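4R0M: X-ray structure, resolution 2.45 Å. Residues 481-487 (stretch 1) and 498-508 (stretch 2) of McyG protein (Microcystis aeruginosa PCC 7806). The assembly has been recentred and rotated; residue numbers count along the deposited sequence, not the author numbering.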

# COMPACT_ATOMS: atom_id res chain seq x y z
N LEU A 481 -4.87 -28.61 5.17
CA LEU A 481 -4.48 -28.62 3.77
C LEU A 481 -3.79 -27.32 3.38
O LEU A 481 -4.20 -26.23 3.79
N LEU A 482 -2.72 -27.44 2.58
CA LEU A 482 -2.06 -26.28 1.99
C LEU A 482 -2.66 -26.03 0.61
O LEU A 482 -2.68 -26.91 -0.24
N ILE A 483 -3.16 -24.81 0.41
CA ILE A 483 -3.75 -24.42 -0.87
C ILE A 483 -2.90 -23.34 -1.53
O ILE A 483 -2.50 -22.37 -0.89
N ILE A 484 -2.63 -23.54 -2.82
CA ILE A 484 -1.84 -22.61 -3.60
C ILE A 484 -2.65 -22.11 -4.80
O ILE A 484 -3.14 -22.91 -5.60
N THR A 485 -2.80 -20.80 -4.88
CA THR A 485 -3.44 -20.16 -6.02
C THR A 485 -2.41 -19.33 -6.77
O THR A 485 -1.52 -18.75 -6.16
N PHE A 486 -2.54 -19.29 -8.09
CA PHE A 486 -1.60 -18.58 -8.94
C PHE A 486 -2.27 -18.16 -10.24
O PHE A 486 -3.39 -18.57 -10.53
N SER A 487 -1.57 -17.34 -11.02
CA SER A 487 -2.00 -16.99 -12.37
C SER A 487 -0.93 -17.43 -13.36
O SER A 487 0.26 -17.20 -13.12
N LYS A 498 0.15 -27.74 -17.19
CA LYS A 498 1.46 -28.36 -17.03
C LYS A 498 2.19 -27.81 -15.81
O LYS A 498 2.94 -28.53 -15.15
N VAL A 499 1.94 -26.53 -15.51
CA VAL A 499 2.58 -25.86 -14.38
C VAL A 499 2.02 -26.27 -13.02
O VAL A 499 2.72 -26.20 -12.02
N VAL A 500 0.75 -26.71 -13.00
CA VAL A 500 0.11 -27.22 -11.78
C VAL A 500 0.94 -28.36 -11.19
O VAL A 500 1.29 -28.33 -10.00
N ARG A 501 1.26 -29.34 -12.03
CA ARG A 501 2.10 -30.47 -11.64
C ARG A 501 3.49 -29.99 -11.23
O ARG A 501 4.06 -30.45 -10.24
N LYS A 502 4.02 -29.04 -12.00
CA LYS A 502 5.34 -28.47 -11.76
C LYS A 502 5.42 -27.71 -10.44
O LYS A 502 6.47 -27.68 -9.80
N ILE A 503 4.30 -27.11 -10.03
CA ILE A 503 4.22 -26.38 -8.75
C ILE A 503 4.25 -27.35 -7.56
O ILE A 503 5.02 -27.16 -6.63
N ARG A 504 3.41 -28.38 -7.62
CA ARG A 504 3.31 -29.37 -6.54
C ARG A 504 4.65 -30.03 -6.21
O ARG A 504 5.03 -30.11 -5.05
N SER A 505 5.36 -30.49 -7.25
CA SER A 505 6.64 -31.17 -7.06
C SER A 505 7.72 -30.23 -6.52
O SER A 505 8.43 -30.58 -5.57
N HIS A 506 7.83 -29.04 -7.10
CA HIS A 506 8.81 -28.04 -6.67
C HIS A 506 8.63 -27.64 -5.22
O HIS A 506 9.62 -27.44 -4.51
N VAL A 507 7.38 -27.54 -4.78
CA VAL A 507 7.07 -27.24 -3.37
C VAL A 507 7.45 -28.39 -2.43
O VAL A 507 7.97 -28.15 -1.34
N THR A 508 7.19 -29.63 -2.86
CA THR A 508 7.54 -30.81 -2.05
C THR A 508 9.04 -30.98 -1.91
O THR A 508 9.54 -31.25 -0.81

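The strand 481-486 and the helix 498-508 pack through a wholly apolar contact whose centre is the ring of Phe486. Phe486 has the largest covered area of any residue in the two stretches, 73 Å². Its CA-to-CB bond points toward the helix, and with chi1 in the p well (79°) and chi2 at -78° the ring reaches three helix residues. Ile503 lies over one face: its CD1 atom is 3.6 Å from the centroid of the Phe486 ring and only 11° off the ring normal, a CH-pi contact in which the methyl group sits almost squarely above the aromatic system. The closest atom pair between the two residues is Phe486 CE1 and Ile503 CD1, at 3.7 Å. Val500 approaches the same ring at its edge, near the ring plane, with Val500 CG2 4.3 Å from Phe486 CE1; its CA-to-CB bond runs sideways, and chi1 is t. Val499, in the m rotamer, points toward the strand and meets the ring obliquely, Val499 CG2 lying 3.6 Å from Phe486 CZ.

Ile503 joins this aromatic cluster to the next layer. Its m,t conformation (chi1 -70°, chi2 162°) carries CD1 to Phe486 and leaves the CG2 branch beside Ile484, where Ile503 CG2 and Ile484 CG2 are 4.1 Å apart. The two isoleucines share the same pair of rotamers, and their CA atoms, 8.8 Å apart, face each other across the contact. Ile484 spans two successive helical turns, because its own CD1 methyl extends to Val507 CG2 at 4.0 Å. Val507, with chi1 t, follows Ile503 by four residues and so projects from the same side of the helix; the backbone hydrogen bond from Val507 N to Ile503 O (3.0 Å) spans this turn. Its other methyl makes a looser contact with Leu482, Val507 CG1 to Leu482 CD2 at 4.4 Å. Leu482, in the t,p rotamer, contributes just 15 Å² at this end of the interface.

The spacing follows from the two secondary structures. Alternation along the strand turns Leu482, Ile484 and Phe486 toward the helix, whereas Thr485 points away; Val499, Ile503 and Val507, at intervals of four, supply most of the answering helical surface, with Val500 adding to it from the side. The two chain directions differ by 135°, so successive strand residues meet helix residues in reverse order, from Leu482 against Val507 to Phe486 against Val499 and Val500.

No hydrogen bond crosses between the stretches, and polar groups lie outside the contact. Arg504 has a sideways CA-to-CB bond and a t,t,m side chain whose nearest approach to the strand is Arg504 NH1 to Leu482 O at 6.8 Å, too far for a contact; NH1 is hydrogen-bonded elsewhere in the structure. Lys498, Arg501, Lys502 and Ser505 occupy the exposed part of the helix. Farther along, Thr508 uses its p rotamer to turn its hydroxyl back onto the helix, and Thr508 OG1 donates a hydrogen bond to Ser505 O at 2.6 Å, so this polar group is satisfied by its own backbone.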

# COMPACT_ATOMS: atom_id res chain seq x y z
CB LEU A 481 -5.69 -28.86 2.86
CG LEU A 481 -6.63 -30.06 3.09
CD1 LEU A 481 -7.82 -29.97 2.15
CD2 LEU A 481 -5.92 -31.40 2.92
CB LEU A 482 -0.55 -26.51 1.88
CG LEU A 482 0.26 -25.51 1.05
CD1 LEU A 482 0.35 -24.15 1.72
CD2 LEU A 482 1.66 -26.06 0.76
CB ILE A 483 -5.22 -23.97 -0.72
CG1 ILE A 483 -6.10 -25.12 -0.22
CG2 ILE A 483 -5.78 -23.49 -2.05
CD1 ILE A 483 -6.11 -25.28 1.29
CB ILE A 484 -0.50 -23.25 -4.05
CG1 ILE A 484 0.48 -23.28 -2.87
CG2 ILE A 484 0.11 -22.49 -5.23
CD1 ILE A 484 1.64 -24.23 -3.03
CB THR A 485 -4.62 -19.27 -5.60
OG1 THR A 485 -4.17 -18.31 -4.63
CG2 THR A 485 -5.75 -20.11 -5.00
CB PHE A 486 -0.37 -19.47 -9.23
CG PHE A 486 -0.61 -20.50 -10.29
CD1 PHE A 486 -1.32 -21.67 -10.01
CD2 PHE A 486 -0.12 -20.31 -11.58
CE1 PHE A 486 -1.54 -22.62 -10.99
CE2 PHE A 486 -0.34 -21.26 -12.57
CZ PHE A 486 -1.05 -22.42 -12.27
CB SER A 487 -2.27 -15.49 -12.48
OG SER A 487 -2.83 -15.17 -13.74
CB LYS A 498 2.32 -28.13 -18.28
CG LYS A 498 1.73 -28.67 -19.58
CD LYS A 498 2.56 -28.25 -20.78
CE LYS A 498 1.88 -28.61 -22.09
NZ LYS A 498 1.86 -30.08 -22.34
CB VAL A 499 2.58 -24.31 -14.53
CG1 VAL A 499 3.52 -23.88 -15.65
CG2 VAL A 499 1.18 -23.78 -14.77
CB VAL A 500 -1.33 -27.70 -12.05
CG1 VAL A 500 -1.92 -28.37 -10.81
CG2 VAL A 500 -2.21 -26.54 -12.49
CB ARG A 501 2.20 -31.47 -12.80
CG ARG A 501 2.55 -32.89 -12.38
CD ARG A 501 2.82 -33.79 -13.57
NE ARG A 501 1.62 -34.07 -14.38
CZ ARG A 501 0.68 -34.97 -14.06
NH1 ARG A 501 0.77 -35.67 -12.94
NH2 ARG A 501 -0.35 -35.15 -14.87
CB LYS A 502 5.73 -27.55 -12.92
CG LYS A 502 7.22 -27.55 -13.25
CD LYS A 502 7.46 -27.11 -14.69
CE LYS A 502 7.05 -28.18 -15.69
NZ LYS A 502 7.05 -27.68 -17.09
CB ILE A 503 2.98 -25.45 -8.70
CG1 ILE A 503 3.17 -24.27 -9.65
CG2 ILE A 503 2.75 -24.93 -7.28
CD1 ILE A 503 1.89 -23.54 -10.01
CB ARG A 504 2.26 -30.44 -6.87
CG ARG A 504 1.72 -31.16 -5.64
CD ARG A 504 0.81 -32.32 -6.00
NE ARG A 504 -0.19 -31.99 -7.03
CZ ARG A 504 -1.35 -31.38 -6.79
NH1 ARG A 504 -1.69 -31.02 -5.56
NH2 ARG A 504 -2.18 -31.13 -7.79
CB SER A 505 7.11 -31.85 -8.35
OG SER A 505 7.23 -30.91 -9.40
CB HIS A 506 8.76 -26.81 -7.57
CG HIS A 506 10.00 -25.96 -7.50
ND1 HIS A 506 10.04 -24.79 -6.83
CD2 HIS A 506 11.28 -26.14 -8.04
CE1 HIS A 506 11.27 -24.25 -6.94
NE2 HIS A 506 12.02 -25.08 -7.67
CB VAL A 507 5.59 -26.82 -3.19
CG1 VAL A 507 5.21 -26.75 -1.71
CG2 VAL A 507 5.33 -25.47 -3.85
CB THR A 508 6.94 -32.12 -2.60
OG1 THR A 508 7.37 -32.32 -3.96
CG2 THR A 508 5.45 -32.10 -2.56